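Local coordinates for ribose ABC transporter, substrate binding protein (Conexibacter woesei, PDB 4KQ9) that probably binds ribose or a related sugar outside the cell membrane as the substrate-binding component of an ABC transporter, at residues T121-R126 / E154-R159; G130-M135 / G160-D165. The protein carries 1 engineered substitution. All coordinates share one frame; numbering follows the deposited sequence.

Interaction 1. Residues T121-R126 / E154-R159; sequences TYIADR and EVFEER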
loop_
_atom_site.group_PDB
_atom_site.type_symbol
_atom_site.label_atom_id
_atom_site.label_comp_id
_atom_site.label_asym_id
_atom_site.label_seq_id
_atom_site.Cartn_x
_atom_site.Cartn_y
_atom_site.Cartn_z
ATOM N N THR A 121 3.422 -8.371 -15.057
ATOM C CA THR A 121 3.361 -9.740 -15.496
ATOM C C THR A 121 1.968 -10.188 -15.911
ATOM O O THR A 121 1.806 -10.940 -16.917
ATOM C CB THR A 121 3.932 -10.682 -14.403
ATOM O OG1 THR A 121 5.212 -10.221 -14.080
ATOM C CG2 THR A 121 4.011 -12.100 -14.866
ATOM N N TYR A 122 0.942 -9.732 -15.174
ATOM C CA TYR A 122 -0.391 -10.001 -15.524
ATOM C C TYR A 122 -0.638 -9.534 -16.977
ATOM O O TYR A 122 -1.291 -10.258 -17.773
ATOM C CB TYR A 122 -1.379 -9.307 -14.564
ATOM C CG TYR A 122 -2.787 -9.638 -14.860
ATOM C CD1 TYR A 122 -3.344 -10.813 -14.356
ATOM C CD2 TYR A 122 -3.558 -8.819 -15.670
ATOM C CE1 TYR A 122 -4.642 -11.125 -14.606
ATOM C CE2 TYR A 122 -4.865 -9.131 -15.961
ATOM C CZ TYR A 122 -5.391 -10.303 -15.408
ATOM O OH TYR A 122 -6.645 -10.681 -15.673
ATOM N N ILE A 123 -0.197 -8.322 -17.260
ATOM C CA ILE A 123 -0.447 -7.681 -18.564
ATOM C C ILE A 123 0.373 -8.409 -19.644
ATOM O O ILE A 123 -0.174 -8.816 -20.653
ATOM C CB ILE A 123 -0.024 -6.207 -18.553
ATOM C CG1 ILE A 123 -1.085 -5.377 -17.788
ATOM C CG2 ILE A 123 0.089 -5.656 -19.971
ATOM C CD1 ILE A 123 -0.551 -4.026 -17.349
ATOM N N ALA A 124 1.656 -8.595 -19.376
ATOM C CA ALA A 124 2.527 -9.368 -20.257
ATOM C C ALA A 124 1.937 -10.773 -20.609
ATOM O O ALA A 124 1.849 -11.114 -21.763
ATOM C CB ALA A 124 3.931 -9.444 -19.699
ATOM N N ASP A 125 1.436 -11.532 -19.646
ATOM C CA ASP A 125 0.888 -12.832 -19.967
ATOM C C ASP A 125 -0.326 -12.735 -20.898
ATOM O O ASP A 125 -0.648 -13.708 -21.569
ATOM C CB ASP A 125 0.540 -13.633 -18.683
ATOM C CG ASP A 125 1.780 -14.004 -17.884
ATOM O OD1 ASP A 125 2.906 -13.922 -18.415
ATOM O OD2 ASP A 125 1.638 -14.331 -16.699
ATOM N N ARG A 126 -1.024 -11.593 -20.935
ATOM C CA ARG A 126 -2.296 -11.589 -21.575
ATOM C C ARG A 126 -2.350 -10.817 -22.843
ATOM O O ARG A 126 -3.302 -10.987 -23.587
ATOM C CB ARG A 126 -3.390 -11.107 -20.625
ATOM C CG ARG A 126 -3.730 -12.192 -19.649
ATOM C CD ARG A 126 -4.553 -11.688 -18.503
ATOM N NE ARG A 126 -4.655 -12.716 -17.483
ATOM C CZ ARG A 126 -3.651 -13.167 -16.740
ATOM N NH1 ARG A 126 -2.427 -12.702 -16.866
ATOM N NH2 ARG A 126 -3.894 -14.112 -15.835
ATOM N N GLU A 154 10.855 -2.911 -15.775
ATOM C CA GLU A 154 11.759 -4.038 -15.959
ATOM C C GLU A 154 11.036 -5.268 -16.521
ATOM O O GLU A 154 11.586 -5.977 -17.385
ATOM C CB GLU A 154 12.447 -4.423 -14.639
ATOM C CG GLU A 154 13.540 -3.454 -14.197
ATOM C CD GLU A 154 13.998 -3.706 -12.746
ATOM O OE1 GLU A 154 13.751 -4.811 -12.214
ATOM O OE2 GLU A 154 14.605 -2.795 -12.128
ATOM N N VAL A 155 9.826 -5.547 -16.037
ATOM C CA VAL A 155 9.051 -6.649 -16.558
ATOM C C VAL A 155 8.730 -6.364 -18.026
ATOM O O VAL A 155 8.922 -7.252 -18.834
ATOM C CB VAL A 155 7.793 -6.959 -15.762
ATOM C CG1 VAL A 155 6.913 -7.967 -16.450
ATOM C CG2 VAL A 155 8.155 -7.483 -14.375
ATOM N N PHE A 156 8.280 -5.140 -18.375
ATOM C CA PHE A 156 7.854 -4.903 -19.745
ATOM C C PHE A 156 9.061 -5.088 -20.721
ATOM O O PHE A 156 8.922 -5.665 -21.818
ATOM C CB PHE A 156 7.184 -3.499 -19.891
ATOM C CG PHE A 156 5.848 -3.371 -19.148
ATOM C CD1 PHE A 156 4.902 -4.379 -19.218
ATOM C CD2 PHE A 156 5.574 -2.259 -18.394
ATOM C CE1 PHE A 156 3.677 -4.274 -18.564
ATOM C CE2 PHE A 156 4.352 -2.128 -17.733
ATOM C CZ PHE A 156 3.412 -3.121 -17.820
ATOM N N GLU A 157 10.217 -4.578 -20.323
ATOM C CA GLU A 157 11.474 -4.786 -21.070
ATOM C C GLU A 157 11.750 -6.268 -21.307
ATOM O O GLU A 157 11.857 -6.692 -22.434
ATOM C CB GLU A 157 12.652 -4.220 -20.335
ATOM C CG GLU A 157 13.943 -4.405 -21.131
ATOM C CD GLU A 157 14.800 -3.146 -21.175
ATOM O OE1 GLU A 157 14.718 -2.335 -20.221
ATOM O OE2 GLU A 157 15.556 -2.963 -22.166
ATOM N N GLU A 158 11.822 -7.024 -20.227
ATOM C CA GLU A 158 12.115 -8.426 -20.261
ATOM C C GLU A 158 11.120 -9.218 -21.113
ATOM O O GLU A 158 11.505 -10.218 -21.741
ATOM C CB GLU A 158 12.088 -8.990 -18.824
ATOM C CG GLU A 158 12.636 -10.391 -18.719
ATOM N N ARG A 159 9.852 -8.785 -21.159
ATOM C CA ARG A 159 8.845 -9.523 -21.940
ATOM C C ARG A 159 8.579 -8.991 -23.321
ATOM O O ARG A 159 7.707 -9.552 -24.010
ATOM C CB ARG A 159 7.556 -9.613 -21.160
ATOM C CG ARG A 159 7.760 -10.232 -19.792
ATOM C CD ARG A 159 7.839 -11.730 -19.894
ATOM N NE ARG A 159 6.638 -12.281 -20.486
ATOM C CZ ARG A 159 5.576 -12.688 -19.813
ATOM N NH1 ARG A 159 5.502 -12.638 -18.491
ATOM N NH2 ARG A 159 4.563 -13.180 -20.479
HETATM O O HOH W 1 6.980 -11.575 -16.408
#
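Thr121 meets Val155 where helices 112-126 and 143-159, neighbours in one lobe of the periplasmic-binding-protein fold, run side by side, their short segments inclined by 23° and 9.7 Å apart at the axes. The two side chains meet roughly perpendicular, with Thr121 OG1 3.7 Å from Val155 CG1. That hydroxyl is hydrogen-bonded to the carbonyl of Arg117, and it also accepts a hydrogen bond from a water that in turn accepts one from Arg159 NH1. Ile123 approaches the edge of the Phe156 ring, its CD1 4.1 Å from Phe156 CZ and near the ring plane; Met220 and Val222 of strand 220-222 also touch this isoleucine. Ala124 illustrates how a small residue makes room for a large one, since its CB lies 3.6 Å from Arg159 CZ, over the centre of the guanidinium face. The arginine takes this place because its chain is bent at chi2 (-80°) and chi3 (-59°), which turn CD and then NE. Asp125, at the solvent-exposed end, adds a salt bridge in which one oxygen serves both nitrogens: OD1 is 2.9 Å from Arg159 NH1, syn but tilted out of the carboxylate plane, and 2.7 Å from Arg159 NH2, nearly along its own C-O axis.

Interaction 2. Residues G130-M135 / G160-D165; sequences GGTVAM and GIEIVD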
loop_
_atom_site.group_PDB
_atom_site.type_symbol
_atom_site.label_atom_id
_atom_site.label_comp_id
_atom_site.label_asym_id
_atom_site.label_seq_id
_atom_site.Cartn_x
_atom_site.Cartn_y
_atom_site.Cartn_z
ATOM N N GLY A 130 1.609 -7.779 -30.988
ATOM C CA GLY A 130 2.192 -6.422 -31.077
ATOM C C GLY A 130 1.696 -5.440 -30.003
ATOM O O GLY A 130 1.863 -4.237 -30.138
ATOM N N GLY A 131 1.077 -5.949 -28.935
ATOM C CA GLY A 131 0.337 -5.094 -27.979
ATOM C C GLY A 131 1.260 -4.201 -27.178
ATOM O O GLY A 131 2.412 -4.512 -26.964
ATOM N N THR A 132 0.750 -3.051 -26.771
ATOM C CA THR A 132 1.602 -2.027 -26.165
ATOM C C THR A 132 0.912 -1.611 -24.846
ATOM O O THR A 132 -0.245 -1.912 -24.638
ATOM C CB THR A 132 1.625 -0.739 -26.989
ATOM O OG1 THR A 132 0.284 -0.353 -27.242
ATOM C CG2 THR A 132 2.388 -0.846 -28.352
ATOM N N VAL A 133 1.613 -0.856 -24.022
ATOM C CA VAL A 133 1.107 -0.455 -22.687
ATOM C C VAL A 133 1.429 1.024 -22.449
ATOM O O VAL A 133 2.430 1.545 -22.963
ATOM C CB VAL A 133 1.723 -1.318 -21.590
ATOM C CG1 VAL A 133 3.222 -1.085 -21.504
ATOM C CG2 VAL A 133 1.130 -0.980 -20.208
ATOM N N ALA A 134 0.597 1.698 -21.659
ATOM C CA ALA A 134 0.890 2.983 -21.130
ATOM C C ALA A 134 0.800 2.941 -19.617
ATOM O O ALA A 134 0.111 2.087 -19.016
ATOM C CB ALA A 134 -0.089 4.021 -21.657
HETATM N N MSE A 135 1.522 3.871 -19.019
HETATM C CA MSE A 135 1.630 3.937 -17.561
HETATM C C MSE A 135 1.173 5.275 -17.129
HETATM O O MSE A 135 1.678 6.307 -17.624
HETATM C CB MSE A 135 3.099 3.638 -17.157
HETATM C CG MSE A 135 3.446 2.199 -17.460
HETATM SE SE MSE A 135 5.338 1.857 -16.864
HETATM C CE MSE A 135 5.154 2.199 -14.898
ATOM N N GLY A 160 9.282 -7.916 -23.698
ATOM C CA GLY A 160 9.220 -7.329 -25.018
ATOM C C GLY A 160 8.040 -6.400 -25.326
ATOM O O GLY A 160 7.679 -6.220 -26.476
ATOM N N ILE A 161 7.491 -5.772 -24.287
ATOM C CA ILE A 161 6.284 -4.968 -24.367
ATOM C C ILE A 161 6.691 -3.511 -24.417
ATOM O O ILE A 161 7.324 -2.995 -23.506
ATOM C CB ILE A 161 5.378 -5.278 -23.152
ATOM C CG1 ILE A 161 4.920 -6.741 -23.286
ATOM C CG2 ILE A 161 4.132 -4.384 -23.151
ATOM C CD1 ILE A 161 4.480 -7.365 -22.013
ATOM N N GLU A 162 6.313 -2.849 -25.512
ATOM C CA GLU A 162 6.641 -1.471 -25.734
ATOM C C GLU A 162 5.743 -0.566 -24.894
ATOM O O GLU A 162 4.528 -0.697 -24.938
ATOM C CB GLU A 162 6.366 -1.117 -27.194
ATOM C CG GLU A 162 6.646 0.332 -27.494
ATOM C CD GLU A 162 6.422 0.736 -28.964
ATOM O OE1 GLU A 162 5.828 -0.014 -29.784
ATOM O OE2 GLU A 162 6.807 1.857 -29.259
ATOM N N ILE A 163 6.352 0.376 -24.199
ATOM C CA ILE A 163 5.600 1.339 -23.370
ATOM C C ILE A 163 5.498 2.589 -24.165
ATOM O O ILE A 163 6.517 3.189 -24.441
ATOM C CB ILE A 163 6.380 1.678 -22.107
ATOM C CG1 ILE A 163 6.584 0.402 -21.350
ATOM C CG2 ILE A 163 5.684 2.782 -21.312
ATOM C CD1 ILE A 163 7.590 0.575 -20.234
ATOM N N VAL A 164 4.289 2.985 -24.535
ATOM C CA VAL A 164 4.088 4.088 -25.477
ATOM C C VAL A 164 3.889 5.424 -24.837
ATOM O O VAL A 164 4.041 6.423 -25.501
ATOM C CB VAL A 164 2.923 3.856 -26.450
ATOM C CG1 VAL A 164 3.308 2.766 -27.441
ATOM C CG2 VAL A 164 1.641 3.469 -25.743
ATOM N N ASP A 165 3.496 5.444 -23.553
ATOM C CA ASP A 165 3.335 6.673 -22.804
ATOM C C ASP A 165 3.572 6.257 -21.343
ATOM O O ASP A 165 3.194 5.188 -20.914
ATOM C CB ASP A 165 1.919 7.256 -22.999
ATOM C CG ASP A 165 1.880 8.586 -23.798
ATOM O OD1 ASP A 165 2.876 9.404 -23.835
ATOM O OD2 ASP A 165 0.820 8.832 -24.426
HETATM O O HOH W 2 4.812 -2.609 -30.412
HETATM O O HOH W 3 4.909 -4.169 -27.824
#
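Val133 bonds strand 162-167 through both its backbone N and O, the N donating to Glu162 O (3.1 Å) and the O accepting from Val164 N (2.8 Å), in a parallel pair whose short axes are turned 47° from each other. The next bond, from Met135 N to Asp165 O (2.8 Å), spans two residues of one strand but three of the other, and Val164, with psi -20°, takes up the extra residue as a beta bulge. Nearer the start of the pair a water stands in for a direct bond, donating to Gly131 O and accepting from Glu162 N. Side chains sort to the two faces of the sheet. On one, Val133 and Ile163 run alongside each other in the same direction; Val133 CG1, set between its backbone N and carbonyl carbon (chi1 65°), comes 3.7 Å from Ile163 CG1. Ile161 CG2 reaches the same Val133 methyl, and Phe156 of helix 143-159 touches all three. On the other, Thr132 lies beside the extended Glu162, whose OE1 also accepts from a water, while Ala134 CB packs 4.0 Å from Asp165 CB and Ile184 of helix 174-187 touches both. Asp165 turns its OD2 to a salt bridge with Arg187. At the bulge, Val164 CG1 meets Thr132 CG2 at 3.8 Å, and Val164 CG2 lies 3.5 Å from Val133 O. An alanine here removes both methyls and would probably leave a gap beside Thr132 and looser packing against the Val133 carbonyl. Gly160, at positive phi, ends helix 143-159 with a Schellman motif and lets the chain turn into the second strand. Strand, helix and adjacent parallel strand thus make a beta-alpha-beta crossover, the repeating unit of the Rossmann-like lobes of periplasmic binding proteins.

In the fold
Both interactions belong to the same lobe and share its connectivity: helix 143-159 supplies one side of interaction 1, then leads directly into the second strand of interaction 2. The chemistry changes with place. Interaction 2 rests on backbone bonds at the edge of the four-stranded sheet, with apolar side chains on the face toward helix 143-159, whereas interaction 1 is made mainly by side chains and grades from a buried hydrophobic part to an ion pair at the surface. Phe156 joins the two layers, since CZ of its ring packs 3.9 Å from Val133 CG2, and Ala124 reaches Ile161 as well. The pair exemplifies how helices settle on a parallel sheet, apolar beneath and charged outside.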